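Putative histidinol-phosphate aminotransferase (Erwinia carotovora atroseptica, PDB 3LY1) probably catalyses a pyridoxal 5'-phosphate-dependent transamination, as a putative histidinol-phosphate aminotransferase of the class-II aminotransferase family. Local coordinates at the interface of chains A and B. Numbering follows the deposited sequence. Chains: chain A/B, Putative histidinol-phosphate aminotransferase.

Contact 1: the interface of chains A and B. Residues chain A 20, 25-30; chain B 46-47.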
loop_
_atom_site.group_PDB
_atom_site.type_symbol
_atom_site.label_atom_id
_atom_site.label_comp_id
_atom_site.label_asym_id
_atom_site.label_seq_id
_atom_site.Cartn_x
_atom_site.Cartn_y
_atom_site.Cartn_z
ATOM N N ARG A 20 6.083 -24.749 3.989
ATOM C CA ARG A 20 5.216 -23.823 3.270
ATOM C C ARG A 20 5.828 -23.567 1.902
ATOM O O ARG A 20 6.761 -22.793 1.781
ATOM C CB ARG A 20 5.096 -22.525 4.085
ATOM C CG ARG A 20 4.240 -22.688 5.362
ATOM C CD ARG A 20 4.389 -21.532 6.351
ATOM N NE ARG A 20 3.822 -20.265 5.852
ATOM C CZ ARG A 20 3.714 -19.154 6.580
ATOM N NH1 ARG A 20 4.120 -19.136 7.858
ATOM N NH2 ARG A 20 3.192 -18.059 6.048
ATOM N N GLU A 25 7.237 -17.761 -1.872
ATOM C CA GLU A 25 8.008 -16.939 -0.951
ATOM C C GLU A 25 9.410 -17.500 -0.924
ATOM O O GLU A 25 9.606 -18.701 -1.114
ATOM C CB GLU A 25 7.369 -16.947 0.450
ATOM C CG GLU A 25 5.889 -16.491 0.411
ATOM C CD GLU A 25 5.041 -17.012 1.570
ATOM O OE1 GLU A 25 5.147 -18.214 1.923
ATOM O OE2 GLU A 25 4.232 -16.216 2.104
ATOM N N ASN A 26 10.399 -16.645 -0.680
ATOM C CA ASN A 26 11.773 -17.070 -0.530
ATOM C C ASN A 26 11.825 -17.711 0.856
ATOM O O ASN A 26 11.306 -17.097 1.797
ATOM C CB ASN A 26 12.700 -15.855 -0.581
ATOM C CG ASN A 26 14.159 -16.217 -0.755
ATOM O OD1 ASN A 26 14.694 -17.120 -0.078
ATOM N ND2 ASN A 26 14.838 -15.480 -1.629
ATOM N N PRO A 27 12.357 -18.962 0.966
ATOM C CA PRO A 27 12.391 -19.726 2.229
ATOM C C PRO A 27 13.534 -19.296 3.143
ATOM O O PRO A 27 13.579 -19.692 4.323
ATOM C CB PRO A 27 12.611 -21.169 1.759
ATOM C CG PRO A 27 13.451 -21.007 0.512
ATOM C CD PRO A 27 12.878 -19.768 -0.160
ATOM N N LEU A 28 14.429 -18.488 2.588
ATOM C CA LEU A 28 15.455 -17.834 3.335
ATOM C C LEU A 28 14.913 -16.606 4.048
ATOM O O LEU A 28 14.046 -15.898 3.534
ATOM C CB LEU A 28 16.563 -17.389 2.391
ATOM C CG LEU A 28 17.301 -18.502 1.657
ATOM C CD1 LEU A 28 18.422 -17.901 0.825
ATOM C CD2 LEU A 28 17.831 -19.496 2.678
ATOM N N GLY A 29 15.440 -16.332 5.233
ATOM C CA GLY A 29 15.211 -15.027 5.800
ATOM C C GLY A 29 15.634 -14.013 4.758
ATOM O O GLY A 29 16.415 -14.321 3.858
HETATM N N MSE A 30 15.085 -12.812 4.861
HETATM C CA MSE A 30 15.701 -11.619 4.314
HETATM C C MSE A 30 17.208 -11.525 4.653
HETATM O O MSE A 30 17.662 -12.054 5.668
HETATM C CB MSE A 30 14.990 -10.468 5.023
HETATM C CG MSE A 30 15.005 -9.167 4.398
HETATM SE SE MSE A 30 14.001 -7.963 5.589
HETATM C CE MSE A 30 12.365 -9.010 5.652
ATOM N N ASN B 46 9.838 -12.557 5.224
ATOM C CA ASN B 46 10.036 -13.234 3.934
ATOM C C ASN B 46 8.731 -13.823 3.373
ATOM O O ASN B 46 8.657 -14.141 2.183
ATOM C CB ASN B 46 11.144 -14.284 3.962
ATOM C CG ASN B 46 10.905 -15.379 5.009
ATOM O OD1 ASN B 46 10.656 -15.062 6.170
ATOM N ND2 ASN B 46 10.954 -16.657 4.591
ATOM N N ARG B 47 7.718 -13.928 4.241
ATOM C CA ARG B 47 6.402 -14.429 3.904
ATOM C C ARG B 47 5.350 -13.366 4.039
ATOM O O ARG B 47 5.479 -12.436 4.808
ATOM C CB ARG B 47 6.063 -15.590 4.843
ATOM C CG ARG B 47 7.168 -16.631 4.869
ATOM C CD ARG B 47 6.676 -18.036 5.175
ATOM N NE ARG B 47 7.812 -18.975 5.142
ATOM C CZ ARG B 47 8.135 -19.756 4.106
ATOM N NH1 ARG B 47 7.428 -19.766 2.961
ATOM N NH2 ARG B 47 9.190 -20.534 4.203
HETATM O O HOH W 1 10.058 -13.862 0.002
HETATM O O HOH W 2 9.623 -22.896 2.541
HETATM O O HOH W 3 8.205 -21.154 0.219
#
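The loop that runs from A:Glu25 to A:Met30 (a selenomethionine), together with the short strand 19-20, receives B:Asn46 and B:Arg47 from the loop between the 3-10 helix 42-44 and the helix 50-63 of the other subunit. B:Arg47 is the tightly packed element. Its chain, extended from CG to NE, packs against two side chains of chain A: its CD methylene lies over the centre of the A:Arg20 guanidinium face, 3.5 Å from CZ, while its CB meets the A:Glu25 carboxylate, the two side chains crossing at about a right angle. With CG anti to the carbonyl carbon and the guanidinium turned about CD-NE (chi4 -98°), NH1 points back to A:Glu25 OE1 and forms a salt bridge of 2.9 Å. The bond lies in the guanidinium plane but reaches the carboxylate oxygen from above its plane. The two guanidinium groups bring like charges near each other, which A:Glu25 probably offsets. The watery side lies past the tip of B:Arg47, where two waters meet the backbone carbonyl of A:Arg20: water 3 sits 2.7 Å from A:Arg20 O and also meets B:Arg47 NH1, and water 2 joins that same carbonyl to NH2. The direct NH1 contact to A:Arg20 O is weak. B:Asn46 takes the crowded chi1 position (58°), CG between backbone N and carbonyl carbon, which aims its amide at the loop. Water 1 links its backbone O to A:Asn26 N, and its ND2 gives a nearly straight bond (171° at H) of 2.9 Å to A:Asn26 O, in the plane of that carbonyl.

Contact 2: the interface of chains A and B. Residues chain A 237, 239-240, 243; chain B 78, 104, 108, 111.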
loop_
_atom_site.group_PDB
_atom_site.type_symbol
_atom_site.label_atom_id
_atom_site.label_comp_id
_atom_site.label_asym_id
_atom_site.label_seq_id
_atom_site.Cartn_x
_atom_site.Cartn_y
_atom_site.Cartn_z
ATOM N N ARG A 237 -1.405 8.521 -10.674
ATOM C CA ARG A 237 -2.715 9.042 -10.355
ATOM C C ARG A 237 -3.624 7.954 -9.729
ATOM O O ARG A 237 -4.677 8.274 -9.203
ATOM C CB ARG A 237 -3.320 9.706 -11.604
ATOM C CG ARG A 237 -2.558 11.000 -12.012
ATOM C CD ARG A 237 -2.712 11.410 -13.490
ATOM N NE ARG A 237 -4.047 11.869 -13.816
ATOM C CZ ARG A 237 -4.504 13.104 -13.630
ATOM N NH1 ARG A 237 -3.731 14.048 -13.109
ATOM N NH2 ARG A 237 -5.760 13.387 -13.961
ATOM N N VAL A 239 -2.399 5.533 -7.406
ATOM C CA VAL A 239 -1.892 5.156 -6.078
ATOM C C VAL A 239 -1.944 6.421 -5.212
ATOM O O VAL A 239 -2.059 7.542 -5.742
ATOM C CB VAL A 239 -0.456 4.569 -6.110
ATOM C CG1 VAL A 239 -0.429 3.274 -6.913
ATOM C CG2 VAL A 239 0.550 5.593 -6.645
ATOM N N ALA A 240 -1.946 6.237 -3.896
ATOM C CA ALA A 240 -2.040 7.363 -2.962
ATOM C C ALA A 240 -0.612 7.793 -2.594
ATOM O O ALA A 240 -0.100 7.609 -1.470
ATOM C CB ALA A 240 -2.882 7.000 -1.725
ATOM N N LYS A 243 4.208 6.065 -0.485
ATOM C CA LYS A 243 4.193 6.134 0.971
ATOM C C LYS A 243 4.441 4.719 1.505
ATOM O O LYS A 243 3.592 4.126 2.187
ATOM C CB LYS A 243 2.853 6.683 1.467
ATOM C CG LYS A 243 2.508 8.075 0.929
ATOM C CD LYS A 243 1.208 8.571 1.460
ATOM C CE LYS A 243 0.903 9.992 0.973
ATOM N NZ LYS A 243 -0.305 10.542 1.599
ATOM N N SER B 78 -4.739 7.048 3.609
ATOM C CA SER B 78 -4.448 7.605 2.270
ATOM C C SER B 78 -5.059 6.716 1.175
ATOM O O SER B 78 -5.778 7.192 0.283
ATOM C CB SER B 78 -2.934 7.767 2.049
ATOM O OG SER B 78 -2.371 8.717 2.947
ATOM N N ASP B 104 -6.604 15.339 -0.078
ATOM C CA ASP B 104 -6.687 14.072 -0.860
ATOM C C ASP B 104 -8.010 13.814 -1.538
ATOM O O ASP B 104 -8.068 13.271 -2.641
ATOM C CB ASP B 104 -6.327 12.853 -0.027
ATOM C CG ASP B 104 -4.840 12.744 0.201
ATOM O OD1 ASP B 104 -4.141 13.737 -0.101
ATOM O OD2 ASP B 104 -4.374 11.678 0.662
ATOM N N PHE B 108 -8.115 13.105 -5.649
ATOM C CA PHE B 108 -8.545 11.928 -6.364
ATOM C C PHE B 108 -9.840 12.204 -7.096
ATOM O O PHE B 108 -10.107 11.581 -8.146
ATOM C CB PHE B 108 -8.720 10.744 -5.430
ATOM C CG PHE B 108 -7.445 10.328 -4.765
ATOM C CD1 PHE B 108 -6.418 9.793 -5.509
ATOM C CD2 PHE B 108 -7.297 10.453 -3.407
ATOM C CE1 PHE B 108 -5.209 9.429 -4.909
ATOM C CE2 PHE B 108 -6.108 10.067 -2.787
ATOM C CZ PHE B 108 -5.065 9.551 -3.557
ATOM N N ILE B 111 -8.752 13.561 -10.481
ATOM C CA ILE B 111 -8.265 12.414 -11.282
ATOM C C ILE B 111 -9.426 11.669 -11.929
ATOM O O ILE B 111 -9.347 11.265 -13.109
ATOM C CB ILE B 111 -7.338 11.471 -10.445
ATOM C CG1 ILE B 111 -5.995 12.169 -10.244
ATOM C CG2 ILE B 111 -7.212 10.084 -11.104
ATOM C CD1 ILE B 111 -5.128 11.691 -9.034
HETATM O O HOH W 4 -2.244 10.397 -0.702
#
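Helix 76-88, whose N-terminal end helps form the pyridoxal phosphate pocket, and helix 104-111 of chain B meet the 3-10 helix 236-238 and the following loop of chain A. At the polar end A:Lys243 reaches across with a fully extended chain: CG is anti to the carbonyl carbon (chi1 -58°) and every later torsion is anti, so the amine arrives tip to tip at the hydroxyl of B:Ser78. NZ donates a hydrogen bond of 3.1 Å to OG, which is itself anti to its carbonyl carbon (chi1 -64°). Water 4 takes a second position on the amine, 3.0 Å from A:Lys243 NZ, and continues 2.8 Å to B:Asp104 OD2. The carboxylate is thus tied to the lysine through water, and its opposite charge may favour the charged amine. Beside this polar end the methyl group of A:Ala240 rests against the backbone carbonyl and CB of B:Ser78. The ring of B:Phe108 comes in rim first: CZ touches A:Ala240 CA at 3.8 Å, and A:Val239 O lies at the ring edge, in its plane. At the apolar end A:Arg237 and B:Ile111 cross obliquely. The arginine chain bends at chi3 (69°) and folds its flat head over the isoleucine, so that CG1 stands over the centre of the guanidinium face, 3.8 Å from CZ. The CD1 methyl, at the end of that branch, fits beneath the start of the arginine, 3.7 Å from CB, and CG2 lies against the backbone O of A:Arg237. B:Ser78 belongs to the cofactor site, so one subunit probably buttresses the wall of the other's pyridoxal phosphate pocket and helps hold the dimer in register.

Contact 1 and contact 2 lie about 31 Å apart, measured between the centres of their C-alpha atoms, and share no residue or secondary-structure element. Both belong to the same two-fold symmetric A-B interface, so each recurs with the chains exchanged. Contact 1 joins strand 19-20 and a loop to the loop before helix 50-63, next to Tyr48, which probably serves the other subunit's cofactor site; contact 2 sets helices 76-88 and 104-111 against the 3-10 helix 236-238 and following loop. Both thus lie near cofactor sites, and with their twins would resist rocking of the subunits, consistent with the dimeric active-site architecture of this family.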